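Local coordinates for IPT/TIG domain-containing protein (PDB 3TC9) that is of unproven function but probably serves as an auxiliary nutrient-binding protein, joining an immunoglobulin-like IPT/TIG domain to a six-bladed beta-propeller, at residues L142-D145 with H151-L154; V155-P160 with A333-T338; F356-R359 with I364-L367; S385-G390 with R418-I423; G403-E408 with C412-D417. One frame throughout, in Å; residues are numbered along the deposited sequence.

Contact 1 of 5, residues L142-D145 with H151-L154; sequences LSFD and HLYL
L142, S143, F144 and D145 pair antiparallel with H151 to L154, making a tight, largely buried beta hairpin from the two strands of one propeller blade that run nearest its inner edge. S143 and Y153 are the hydrogen-bonded pair: S143 N gives to Y153 O at 2.8 Å, and Y153 N returns the bond to S143 O at the same length. D145 N adds a third rung to H151 O at 2.9 Å.

On the face carrying L142, F144, L152 and L154, the centrepiece is a CH-pi contact. L152 holds CG anti to its own backbone N (chi1 175°), and chi2 at 59° then lays CD1 over the middle of the F144 ring, 3.8 Å from the centroid and almost exactly on the ring normal. L152 CB touches the same ring at CE1. Further along, L142 CD2 rests on L154 CB at 3.7 Å, the two leucines lying side by side. In this propeller blade, strand 141-145 is an edge strand, and its apolar face meets the last blade of the ring through V405 of strand 401-407.

The opposite face carries S143 and Y153. At the D145-H151 end of the hairpin, D145 OD2, H151 ND1 and Y153 OH share one water, which donates to the carboxylate at 2.7 Å. D145 CB lies at the edge of the Y153 ring, while F216 meets that ring edge to face. D145 OD1 has its own charged mate in R212, and S143 OG bonds W186 NE1, both in the blade that follows.

Contact 2 of 5, residues V155-P160 with A333-T338; sequences VGEQHP and APRQGT. With PO4 (phosphate ion), chain Q; EDO (1,2-ethanediol), chain U.
E157 and R335 meet across well-separated backbones, their CA atoms 12.8 Å apart. E157 is the second residue of a type II' turn running from G156 to H159 and closed by H159 N to G156 O, whereas R335 lies near the start of strand 334-341 in another blade.

The two side chains span the gap from opposite directions. E157 extends beyond CG, and its OE2 reaches R335 NH1 at 3.6 Å, with NH2 equally near, a salt bridge too long to be a close ion pair; carboxylate and guanidinium planes are turned 41° apart. The other carboxylate oxygen, OE1, is bridged to R418. R335 NH1 also gives a hydrogen bond of 3.1 Å to O2 of an ethanediol at the guanidinium edge. A leucine in place of R335 would probably leave OE2 of E157 without this countercharge and the ethanediol without its NH1 donor.

Farther round the turn, H159 NE2 donates to phosphate O3 at 2.7 Å, and Q158 NE2 to phosphate O2 at 3.0 Å. Phosphate and diol probably came from the crystallisation liquor, yet these charges and donors are consistent with a polar surface between blades able to hold small anions and hydroxyl groups.

Contact 3 of 5, residues F356-R359 with I364-L367; sequences FCDR and IRIL
F356 places CG between its backbone N and carbonyl carbon (chi1 63°), which leans the ring over the neighbouring strand, where R365 CB lies on one of its faces, toward the rim, 3.8 Å from the centroid. F356 CE1 reaches on to L367 CB at 4.1 Å.

R365 itself bends twice, at chi2 (-76°) and chi3 (-58°). The doubled-back chain crosses D358, R365 CG against D358 CB, and delivers NH1 to D358 OD2 at 2.7 Å. The bond lies in the guanidinium plane but meets the oxygen from above the carboxylate plane. D358 OD2 is gripped a second time by N361 ND2; R365 NH1 also bonds the carbonyl of R330, and NH2 pairs with D323. A methionine in place of R365 would probably leave the buried carboxylate of D358, and that of D323, without this shared positive charge.

Beneath these groups, F356 and R365 form the hydrogen-bonded pair of the hairpin, with R365 N to F356 O at 2.8 Å. On the other face C357 SG touches I364 CD1 at 3.6 Å. These are the two middle strands of an antiparallel propeller blade: strand 334-341 flanks 352-358, strand 372-376 flanks 363-367, and C357 and I364 pack on I404 of the next blade.

Contact 4 of 5, residues S385-G390 with R418-I423; sequences SGYNDG and RENRRI. With PO4 (phosphate ion), chain Q.
Y387 and R422 cross at about a right angle, yet their flat ends stack: the guanidinium lies on one face of the phenol ring, with centres 3.9 Å apart and planes only 19° from parallel. This is a cation-pi contact. R422 CZ approaches Y387 CE2 at 3.6 Å, and CD and NE slide along toward the hydroxyl end of the ring. Y387 turns its CG anti to the backbone N (chi1 174°), which projects the ring toward 418-423. R422 is steadied by a bent 2.8 Å bond from NH1 to N420 O, on a lone pair of that carbonyl, and by a bond from NH2 to N120. The Y387 hydroxyl pairs with T111.

N420 meets the other end of Y387, its amide inclined 53° to the ring, with OD1 3.4 Å from Y387 CB. Its ND2 donates to G386 O at 2.9 Å, the acceptor lying close to the amide plane, and also to D417 OD2. Here the irregular loop 385-390, arriving from the preceding blade, packs on the turn leading into strand 422-428. That strand lies between 412-417 and 107-113, so the last blade is completed by a strand from the beginning of the propeller, the closure known as molecular velcro.

On the far side of the turn R418 and R421 gather round a phosphate, probably from the crystallisation liquor. R421 NH2 points almost straight at phosphate O1, 2.8 Å away, while R418 NE and NH2 and R421 NH1 all converge on O3. H159 and Q158 supply further donors to the ion.

Contact 5 of 5, residues G403-E408 with C412-D417; sequences GIVYDE and CFFIGD
Y406 and F413 form an aromatic pair across this hairpin, the edge of the tyrosine ring meeting the face of the phenylalanine. Their centroids are 4.8 Å apart and the planes 52° from each other, so the pair is tilted rather than squarely T-shaped. Y406 CD1 is the atom that bears down, over the centre of the F413 ring and 3.6 Å from CZ. With CG anti to the backbone N in Y406 (chi1 -180°) but anti to the carbonyl carbon in F413 (chi1 -63°), the two rings converge from facing strands. I404 continues the same face, its CD1 beside F413 CD2 at 3.9 Å and its CG1 beside I415 CG1.

The other face holds V405 CG1 against F414 CB, and D407 OD2 at the edge of the F414 ring, 3.7 Å from CE2.

Backbone bonds hold this register: V405 and F414 exchange two of 3.0 Å between N and O, and D407 N reaches C412 O at 2.7 Å. The strands are nearly exactly antiparallel, forming the inner hairpin of the last propeller blade, close to the centre of the chain. Strand 401-407 is an edge strand, and neighbouring-blade side chains serve its outward-turned amides: Q336 OE1 accepts from I404 N, and T338 OG1 pairs with Y406 N.

Farther out, Y355 and F376 add aromatic neighbours to F413, as F112 and F166 do to F414. D407 is positioned by H149 at OD1 and by R410 at OD2.

How the contacts relate
Contacts 1, 3 and 5 are buried hairpins in three different blades, built on backbone ladders and apolar side chains, though contact 3 also buries an ion pair. Contact 5 lies between the other two: L142 of contact 1 packs on its backbone from one side, and C357 and I364 of contact 3 meet G403, I404 and I415. Contact 2, at the surface, rests on one long salt bridge, the partly buried contact 4 on a cation-pi stack and an asparagine amide hydrogen bond. They share the phosphate, and E157 of contact 2 bridges R418 of contact 4. Contact 2 extends strand 151-156 from contact 1, while contact 5 is nested within the chain loop closed by contact 4.

Contact 1 of 5, residues L142-D145 with H151-L154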
# COMPACT_ATOMS: atom_id res chain seq x y z
N LEU B 142 14.75 -5.18 -18.19
CA LEU B 142 13.42 -4.62 -18.44
C LEU B 142 13.35 -3.23 -17.80
O LEU B 142 13.80 -3.07 -16.66
CB LEU B 142 12.33 -5.56 -17.88
CG LEU B 142 12.11 -6.86 -18.66
CD1 LEU B 142 11.40 -7.90 -17.81
CD2 LEU B 142 11.27 -6.61 -19.88
N SER B 143 12.82 -2.23 -18.55
CA SER B 143 12.75 -0.84 -18.06
C SER B 143 11.58 -0.09 -18.68
O SER B 143 11.47 -0.00 -19.92
CB SER B 143 14.05 -0.11 -18.37
OG SER B 143 13.98 1.26 -18.01
N PHE B 144 10.71 0.45 -17.82
CA PHE B 144 9.60 1.28 -18.25
C PHE B 144 10.10 2.64 -18.69
O PHE B 144 11.10 3.13 -18.17
CB PHE B 144 8.57 1.45 -17.10
CG PHE B 144 7.57 0.34 -17.01
CD1 PHE B 144 6.57 0.21 -17.97
CD2 PHE B 144 7.65 -0.61 -15.99
CE1 PHE B 144 5.66 -0.85 -17.91
CE2 PHE B 144 6.73 -1.67 -15.92
CZ PHE B 144 5.75 -1.78 -16.89
N ASP B 145 9.39 3.27 -19.62
CA ASP B 145 9.68 4.64 -19.99
C ASP B 145 9.17 5.51 -18.82
O ASP B 145 8.00 5.38 -18.45
CB ASP B 145 8.98 4.99 -21.32
CG ASP B 145 9.14 6.41 -21.83
OD1 ASP B 145 9.59 7.29 -21.04
OD2 ASP B 145 8.78 6.67 -22.99
N HIS B 151 4.74 2.01 -22.00
CA HIS B 151 5.88 1.58 -22.80
C HIS B 151 6.93 0.90 -21.94
O HIS B 151 7.56 1.52 -21.09
CB HIS B 151 6.48 2.77 -23.58
CG HIS B 151 5.57 3.28 -24.66
ND1 HIS B 151 5.91 4.39 -25.43
CD2 HIS B 151 4.38 2.81 -25.09
CE1 HIS B 151 4.93 4.53 -26.30
NE2 HIS B 151 3.97 3.62 -26.11
N LEU B 152 7.08 -0.41 -22.14
CA LEU B 152 8.05 -1.24 -21.42
C LEU B 152 9.14 -1.65 -22.41
O LEU B 152 8.88 -2.38 -23.37
CB LEU B 152 7.35 -2.46 -20.78
CG LEU B 152 8.27 -3.51 -20.09
CD1 LEU B 152 9.09 -2.88 -18.95
CD2 LEU B 152 7.45 -4.67 -19.60
N TYR B 153 10.37 -1.18 -22.18
CA TYR B 153 11.50 -1.52 -23.04
C TYR B 153 12.28 -2.69 -22.47
O TYR B 153 12.31 -2.90 -21.25
CB TYR B 153 12.43 -0.30 -23.24
CG TYR B 153 11.79 0.78 -24.09
CD1 TYR B 153 11.89 0.75 -25.47
CD2 TYR B 153 11.06 1.81 -23.50
CE1 TYR B 153 11.28 1.72 -26.26
CE2 TYR B 153 10.46 2.80 -24.28
CZ TYR B 153 10.59 2.76 -25.66
OH TYR B 153 10.00 3.73 -26.44
N LEU B 154 12.93 -3.44 -23.37
CA LEU B 154 13.76 -4.59 -23.02
C LEU B 154 14.98 -4.63 -23.94
O LEU B 154 14.89 -4.22 -25.09
CB LEU B 154 12.97 -5.92 -23.07
CG LEU B 154 12.45 -6.46 -24.44
CD1 LEU B 154 13.51 -7.33 -25.17
CD2 LEU B 154 11.24 -7.33 -24.25
O HOH W 1 8.49 5.37 -25.30

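Contact 2 of 5, residues V155-P160 with A333-T338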
# COMPACT_ATOMS: atom_id res chain seq x y z
N VAL B 155 16.11 -5.15 -23.44
CA VAL B 155 17.33 -5.38 -24.20
C VAL B 155 17.58 -6.88 -24.12
O VAL B 155 17.20 -7.49 -23.13
CB VAL B 155 18.56 -4.52 -23.80
CG1 VAL B 155 18.34 -3.05 -24.16
CG2 VAL B 155 18.93 -4.68 -22.32
N GLY B 156 18.17 -7.46 -25.16
CA GLY B 156 18.33 -8.91 -25.23
C GLY B 156 19.69 -9.44 -25.60
O GLY B 156 19.76 -10.45 -26.29
N GLU B 157 20.78 -8.80 -25.09
CA GLU B 157 22.18 -9.16 -25.37
C GLU B 157 22.42 -9.07 -26.88
O GLU B 157 22.38 -7.96 -27.41
CB GLU B 157 22.58 -10.53 -24.77
CG GLU B 157 22.99 -10.44 -23.31
CD GLU B 157 23.14 -11.74 -22.53
OE1 GLU B 157 23.05 -12.84 -23.13
OE2 GLU B 157 23.37 -11.65 -21.30
N GLN B 158 22.60 -10.21 -27.56
CA GLN B 158 22.80 -10.22 -29.01
C GLN B 158 21.48 -9.96 -29.76
O GLN B 158 21.52 -9.54 -30.92
CB GLN B 158 23.45 -11.55 -29.48
CG GLN B 158 22.56 -12.79 -29.43
CD GLN B 158 22.73 -13.62 -28.18
OE1 GLN B 158 22.99 -13.13 -27.07
NE2 GLN B 158 22.53 -14.90 -28.32
N HIS B 159 20.31 -10.19 -29.09
CA HIS B 159 18.99 -10.03 -29.68
C HIS B 159 18.56 -8.56 -29.66
O HIS B 159 19.15 -7.79 -28.90
CB HIS B 159 17.98 -10.95 -28.97
CG HIS B 159 18.35 -12.39 -29.06
ND1 HIS B 159 18.14 -13.12 -30.22
CD2 HIS B 159 18.95 -13.18 -28.15
CE1 HIS B 159 18.59 -14.33 -29.97
NE2 HIS B 159 19.09 -14.42 -28.73
N PRO B 160 17.57 -8.14 -30.49
CA PRO B 160 17.23 -6.71 -30.53
C PRO B 160 16.61 -6.10 -29.27
O PRO B 160 16.06 -6.79 -28.42
CB PRO B 160 16.20 -6.64 -31.66
CG PRO B 160 16.36 -7.88 -32.44
CD PRO B 160 16.77 -8.90 -31.46
N ALA B 333 24.70 -16.67 -10.12
CA ALA B 333 24.59 -15.74 -11.25
C ALA B 333 23.41 -14.76 -11.05
O ALA B 333 22.44 -14.84 -11.81
CB ALA B 333 24.47 -16.49 -12.59
N PRO B 334 23.43 -13.85 -10.06
CA PRO B 334 22.30 -12.91 -9.93
C PRO B 334 22.29 -11.94 -11.11
O PRO B 334 23.36 -11.56 -11.61
CB PRO B 334 22.58 -12.21 -8.61
CG PRO B 334 24.08 -12.27 -8.44
CD PRO B 334 24.48 -13.59 -9.04
N ARG B 335 21.10 -11.61 -11.61
CA ARG B 335 20.98 -10.73 -12.77
C ARG B 335 20.25 -9.45 -12.37
O ARG B 335 20.61 -8.87 -11.35
CB ARG B 335 20.30 -11.48 -13.93
CG ARG B 335 21.19 -12.56 -14.59
CD ARG B 335 22.47 -11.95 -15.14
NE ARG B 335 23.13 -12.80 -16.12
CZ ARG B 335 22.95 -12.74 -17.43
NH1 ARG B 335 22.11 -11.84 -17.94
NH2 ARG B 335 23.59 -13.56 -18.24
N GLN B 336 19.22 -9.00 -13.13
CA GLN B 336 18.50 -7.77 -12.78
C GLN B 336 17.69 -7.92 -11.50
O GLN B 336 17.15 -9.00 -11.20
CB GLN B 336 17.58 -7.31 -13.92
CG GLN B 336 17.10 -5.87 -13.76
CD GLN B 336 16.14 -5.44 -14.85
OE1 GLN B 336 15.68 -6.25 -15.66
NE2 GLN B 336 15.81 -4.16 -14.89
N GLY B 337 17.62 -6.80 -10.75
CA GLY B 337 16.82 -6.64 -9.55
C GLY B 337 15.81 -5.52 -9.71
O GLY B 337 15.90 -4.73 -10.66
N THR B 338 14.84 -5.44 -8.82
CA THR B 338 13.80 -4.42 -8.83
C THR B 338 13.47 -4.08 -7.37
O THR B 338 13.40 -4.98 -6.53
CB THR B 338 12.58 -4.90 -9.71
OG1 THR B 338 11.76 -3.79 -10.07
CG2 THR B 338 11.72 -6.02 -9.09
P PO4 Q . 20.41 -17.71 -27.29
O1 PO4 Q . 19.86 -18.94 -26.46
O2 PO4 Q . 21.89 -17.42 -26.85
O3 PO4 Q . 19.52 -16.46 -27.05
O4 PO4 Q . 20.38 -17.97 -28.84
C1 EDO U . 22.40 -8.59 -17.85
O1 EDO U . 22.49 -7.19 -18.08
C2 EDO U . 21.57 -8.76 -16.58
O2 EDO U . 20.39 -9.51 -16.87

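Contact 3 of 5, residues F356-R359 with I364-L367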
# COMPACT_ATOMS: atom_id res chain seq x y z
N PHE B 356 15.23 -9.98 -7.11
CA PHE B 356 16.14 -10.14 -8.23
C PHE B 356 16.11 -11.55 -8.81
O PHE B 356 15.77 -12.51 -8.10
CB PHE B 356 17.59 -9.75 -7.83
CG PHE B 356 18.21 -10.59 -6.76
CD1 PHE B 356 18.01 -10.29 -5.41
CD2 PHE B 356 19.00 -11.69 -7.08
CE1 PHE B 356 18.61 -11.06 -4.41
CE2 PHE B 356 19.58 -12.47 -6.08
CZ PHE B 356 19.39 -12.15 -4.75
N CYS B 357 16.51 -11.66 -10.08
CA CYS B 357 16.64 -12.92 -10.77
C CYS B 357 17.92 -13.58 -10.37
O CYS B 357 18.96 -12.96 -10.42
CB CYS B 357 16.60 -12.71 -12.28
SG CYS B 357 15.01 -12.14 -12.88
N ASP B 358 17.82 -14.85 -9.96
CA ASP B 358 18.96 -15.71 -9.63
C ASP B 358 19.00 -16.73 -10.77
O ASP B 358 18.37 -17.79 -10.71
CB ASP B 358 18.76 -16.34 -8.25
CG ASP B 358 20.02 -16.87 -7.58
OD1 ASP B 358 21.13 -16.55 -8.06
OD2 ASP B 358 19.89 -17.57 -6.54
N ARG B 359 19.64 -16.30 -11.88
CA ARG B 359 19.68 -17.00 -13.17
C ARG B 359 19.94 -18.50 -13.08
O ARG B 359 19.14 -19.26 -13.63
CB ARG B 359 20.70 -16.35 -14.10
CG ARG B 359 20.51 -16.69 -15.56
CD ARG B 359 21.83 -16.57 -16.29
NE ARG B 359 21.63 -16.49 -17.73
CZ ARG B 359 22.03 -17.41 -18.60
NH1 ARG B 359 22.65 -18.51 -18.18
NH2 ARG B 359 21.81 -17.25 -19.90
N ILE B 364 13.38 -16.33 -8.39
CA ILE B 364 13.35 -14.92 -8.00
C ILE B 364 13.64 -14.89 -6.52
O ILE B 364 12.98 -15.61 -5.74
CB ILE B 364 12.02 -14.17 -8.35
CG1 ILE B 364 11.53 -14.40 -9.80
CG2 ILE B 364 12.13 -12.67 -8.01
CD1 ILE B 364 12.55 -14.02 -10.99
N ARG B 365 14.61 -14.08 -6.12
CA ARG B 365 14.99 -13.94 -4.72
C ARG B 365 14.56 -12.59 -4.19
O ARG B 365 14.26 -11.70 -4.97
CB ARG B 365 16.51 -14.13 -4.54
CG ARG B 365 17.12 -15.31 -5.30
CD ARG B 365 16.87 -16.70 -4.73
NE ARG B 365 17.34 -16.86 -3.35
CZ ARG B 365 18.56 -17.24 -2.99
NH1 ARG B 365 19.48 -17.47 -3.91
NH2 ARG B 365 18.86 -17.38 -1.71
N ILE B 366 14.46 -12.46 -2.86
CA ILE B 366 14.17 -11.19 -2.20
C ILE B 366 15.30 -10.88 -1.22
O ILE B 366 15.60 -11.71 -0.39
CB ILE B 366 12.79 -11.15 -1.45
CG1 ILE B 366 11.62 -11.75 -2.28
CG2 ILE B 366 12.49 -9.72 -0.94
CD1 ILE B 366 10.46 -12.10 -1.45
N LEU B 367 15.88 -9.68 -1.32
CA LEU B 367 16.87 -9.13 -0.41
C LEU B 367 16.22 -7.99 0.36
O LEU B 367 15.87 -6.95 -0.24
CB LEU B 367 18.13 -8.64 -1.15
CG LEU B 367 19.15 -7.82 -0.33
CD1 LEU B 367 19.75 -8.63 0.84
CD2 LEU B 367 20.24 -7.30 -1.22

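Contact 4 of 5, residues S385-G390 with R418-I423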
# COMPACT_ATOMS: atom_id res chain seq x y z
N SER B 385 15.13 -25.89 -13.18
CA SER B 385 14.80 -25.30 -14.47
C SER B 385 13.60 -26.01 -15.10
O SER B 385 13.41 -27.23 -14.91
CB SER B 385 15.99 -25.39 -15.41
OG SER B 385 16.39 -26.74 -15.56
N GLY B 386 12.84 -25.26 -15.87
CA GLY B 386 11.70 -25.78 -16.60
C GLY B 386 10.77 -24.67 -17.02
O GLY B 386 11.15 -23.49 -17.02
N TYR B 387 9.56 -25.06 -17.41
CA TYR B 387 8.53 -24.10 -17.82
C TYR B 387 7.20 -24.56 -17.23
O TYR B 387 6.58 -25.49 -17.73
CB TYR B 387 8.48 -23.94 -19.36
CG TYR B 387 7.33 -23.08 -19.81
CD1 TYR B 387 7.20 -21.76 -19.37
CD2 TYR B 387 6.34 -23.58 -20.66
CE1 TYR B 387 6.11 -20.98 -19.75
CE2 TYR B 387 5.26 -22.80 -21.06
CZ TYR B 387 5.14 -21.50 -20.59
OH TYR B 387 4.08 -20.70 -20.96
N ASN B 388 6.83 -23.93 -16.11
CA ASN B 388 5.60 -24.23 -15.39
C ASN B 388 5.02 -22.99 -14.78
O ASN B 388 5.75 -22.21 -14.16
CB ASN B 388 5.86 -25.27 -14.31
CG ASN B 388 6.09 -26.66 -14.84
OD1 ASN B 388 7.22 -27.09 -15.00
ND2 ASN B 388 5.01 -27.39 -15.16
N ASP B 389 3.71 -22.78 -14.98
CA ASP B 389 2.96 -21.66 -14.41
C ASP B 389 2.29 -22.16 -13.12
O ASP B 389 2.42 -23.34 -12.80
CB ASP B 389 1.94 -21.11 -15.44
CG ASP B 389 2.53 -20.27 -16.59
OD1 ASP B 389 3.57 -19.59 -16.38
OD2 ASP B 389 1.87 -20.18 -17.65
N GLY B 390 1.67 -21.27 -12.35
CA GLY B 390 0.98 -21.64 -11.11
C GLY B 390 1.56 -21.12 -9.82
O GLY B 390 2.14 -20.03 -9.78
N ARG B 418 14.68 -16.40 -20.08
CA ARG B 418 15.53 -16.62 -21.24
C ARG B 418 15.21 -17.87 -22.07
O ARG B 418 14.78 -17.70 -23.21
CB ARG B 418 17.03 -16.59 -20.89
CG ARG B 418 17.99 -16.63 -22.10
CD ARG B 418 17.77 -15.45 -23.04
NE ARG B 418 18.77 -15.35 -24.10
CZ ARG B 418 19.86 -14.58 -24.05
NH1 ARG B 418 20.14 -13.90 -22.95
NH2 ARG B 418 20.67 -14.51 -25.09
N GLU B 419 15.41 -19.10 -21.55
CA GLU B 419 15.25 -20.32 -22.35
C GLU B 419 13.81 -20.63 -22.71
O GLU B 419 13.57 -21.43 -23.62
CB GLU B 419 15.89 -21.55 -21.68
CG GLU B 419 17.32 -21.36 -21.15
CD GLU B 419 18.37 -20.64 -21.99
OE1 GLU B 419 18.29 -20.70 -23.24
OE2 GLU B 419 19.31 -20.07 -21.39
N ASN B 420 12.84 -20.02 -22.01
CA ASN B 420 11.44 -20.25 -22.31
C ASN B 420 10.94 -19.24 -23.38
O ASN B 420 9.83 -19.41 -23.88
CB ASN B 420 10.62 -20.21 -21.03
CG ASN B 420 10.92 -21.42 -20.21
OD1 ASN B 420 11.20 -22.51 -20.74
ND2 ASN B 420 10.95 -21.26 -18.92
N ARG B 421 11.78 -18.24 -23.75
CA ARG B 421 11.53 -17.23 -24.80
C ARG B 421 10.23 -16.47 -24.56
O ARG B 421 9.55 -16.03 -25.49
CB ARG B 421 11.51 -17.88 -26.22
CG ARG B 421 12.62 -18.89 -26.50
CD ARG B 421 13.94 -18.21 -26.59
NE ARG B 421 15.02 -19.16 -26.74
CZ ARG B 421 16.30 -18.85 -26.67
NH1 ARG B 421 16.68 -17.59 -26.45
NH2 ARG B 421 17.22 -19.79 -26.79
N ARG B 422 9.91 -16.28 -23.28
CA ARG B 422 8.69 -15.63 -22.84
C ARG B 422 8.92 -14.59 -21.78
O ARG B 422 9.92 -14.63 -21.06
CB ARG B 422 7.73 -16.70 -22.25
CG ARG B 422 7.10 -17.66 -23.29
CD ARG B 422 6.72 -18.94 -22.60
NE ARG B 422 5.97 -19.90 -23.43
CZ ARG B 422 6.48 -21.03 -23.92
NH1 ARG B 422 7.77 -21.31 -23.75
NH2 ARG B 422 5.72 -21.87 -24.61
N ILE B 423 7.94 -13.67 -21.66
CA ILE B 423 7.82 -12.69 -20.59
C ILE B 423 6.84 -13.33 -19.62
O ILE B 423 5.69 -13.62 -19.98
CB ILE B 423 7.42 -11.26 -21.06
CG1 ILE B 423 8.38 -10.71 -22.16
CG2 ILE B 423 7.31 -10.29 -19.87
CD1 ILE B 423 9.85 -10.53 -21.78
P PO4 Q . 20.41 -17.71 -27.29
O1 PO4 Q . 19.86 -18.94 -26.46
O2 PO4 Q . 21.89 -17.42 -26.85
O3 PO4 Q . 19.52 -16.46 -27.05
O4 PO4 Q . 20.38 -17.97 -28.84

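Contact 5 of 5, residues G403-E408 with C412-D417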
# COMPACT_ATOMS: atom_id res chain seq x y z
N GLY B 403 15.86 -10.69 -16.82
CA GLY B 403 15.30 -9.36 -16.59
C GLY B 403 14.11 -9.44 -15.66
O GLY B 403 13.41 -10.46 -15.61
N ILE B 404 13.87 -8.37 -14.90
CA ILE B 404 12.73 -8.30 -13.98
C ILE B 404 12.37 -6.84 -13.75
O ILE B 404 13.25 -5.99 -13.56
CB ILE B 404 12.99 -9.04 -12.62
CG1 ILE B 404 11.67 -9.19 -11.78
CG2 ILE B 404 14.11 -8.38 -11.80
CD1 ILE B 404 11.82 -9.93 -10.38
N VAL B 405 11.07 -6.56 -13.72
CA VAL B 405 10.64 -5.22 -13.36
C VAL B 405 9.35 -5.37 -12.55
O VAL B 405 8.54 -6.25 -12.84
CB VAL B 405 10.53 -4.24 -14.56
CG1 VAL B 405 9.42 -4.63 -15.54
CG2 VAL B 405 10.38 -2.80 -14.09
N TYR B 406 9.18 -4.54 -11.50
CA TYR B 406 7.93 -4.52 -10.78
C TYR B 406 7.06 -3.38 -11.37
O TYR B 406 7.55 -2.26 -11.57
CB TYR B 406 8.12 -4.38 -9.25
CG TYR B 406 6.81 -4.38 -8.49
CD1 TYR B 406 6.00 -5.50 -8.45
CD2 TYR B 406 6.37 -3.23 -7.83
CE1 TYR B 406 4.75 -5.48 -7.82
CE2 TYR B 406 5.12 -3.20 -7.20
CZ TYR B 406 4.32 -4.33 -7.19
OH TYR B 406 3.10 -4.32 -6.57
N ASP B 407 5.80 -3.68 -11.70
CA ASP B 407 4.88 -2.67 -12.23
C ASP B 407 3.93 -2.27 -11.09
O ASP B 407 3.04 -3.03 -10.74
CB ASP B 407 4.12 -3.22 -13.44
CG ASP B 407 3.30 -2.20 -14.20
OD1 ASP B 407 2.86 -1.20 -13.58
OD2 ASP B 407 3.09 -2.39 -15.40
N GLU B 408 4.15 -1.08 -10.51
CA GLU B 408 3.35 -0.56 -9.39
C GLU B 408 1.89 -0.30 -9.78
O GLU B 408 1.01 -0.54 -8.97
CB GLU B 408 3.98 0.71 -8.81
CG GLU B 408 5.28 0.44 -8.08
CD GLU B 408 5.92 1.61 -7.35
OE1 GLU B 408 5.48 1.93 -6.22
OE2 GLU B 408 6.92 2.15 -7.88
N CYS B 412 2.12 -6.09 -10.54
CA CYS B 412 2.69 -7.37 -10.93
C CYS B 412 4.15 -7.23 -11.31
O CYS B 412 4.63 -6.13 -11.52
CB CYS B 412 1.88 -7.96 -12.09
SG CYS B 412 1.98 -7.00 -13.63
N PHE B 413 4.82 -8.36 -11.45
CA PHE B 413 6.18 -8.50 -11.94
C PHE B 413 6.16 -9.02 -13.35
O PHE B 413 5.33 -9.85 -13.69
CB PHE B 413 7.00 -9.49 -11.07
CG PHE B 413 7.20 -9.09 -9.63
CD1 PHE B 413 6.22 -9.37 -8.67
CD2 PHE B 413 8.37 -8.44 -9.22
CE1 PHE B 413 6.39 -8.98 -7.34
CE2 PHE B 413 8.55 -8.08 -7.88
CZ PHE B 413 7.55 -8.34 -6.95
N PHE B 414 7.09 -8.53 -14.17
CA PHE B 414 7.35 -9.01 -15.53
C PHE B 414 8.77 -9.56 -15.53
O PHE B 414 9.68 -8.88 -15.06
CB PHE B 414 7.14 -7.91 -16.59
CG PHE B 414 5.70 -7.48 -16.70
CD1 PHE B 414 4.72 -8.36 -17.12
CD2 PHE B 414 5.32 -6.19 -16.36
CE1 PHE B 414 3.37 -7.97 -17.19
CE2 PHE B 414 3.99 -5.78 -16.47
CZ PHE B 414 3.03 -6.67 -16.90
N ILE B 415 8.93 -10.82 -15.95
CA ILE B 415 10.23 -11.50 -15.92
C ILE B 415 10.64 -11.94 -17.31
O ILE B 415 9.83 -12.53 -18.03
CB ILE B 415 10.20 -12.71 -14.92
CG1 ILE B 415 9.84 -12.25 -13.49
CG2 ILE B 415 11.49 -13.55 -14.91
CD1 ILE B 415 8.80 -13.02 -12.92
N GLY B 416 11.92 -11.70 -17.65
CA GLY B 416 12.55 -12.16 -18.88
C GLY B 416 13.10 -13.56 -18.65
O GLY B 416 14.19 -13.73 -18.11
N ASP B 417 12.30 -14.57 -19.01
CA ASP B 417 12.63 -16.00 -18.82
C ASP B 417 13.33 -16.50 -20.06
O ASP B 417 12.66 -16.95 -20.99
CB ASP B 417 11.33 -16.77 -18.54
CG ASP B 417 11.50 -18.15 -17.95
OD1 ASP B 417 12.66 -18.49 -17.57
OD2 ASP B 417 10.49 -18.88 -17.84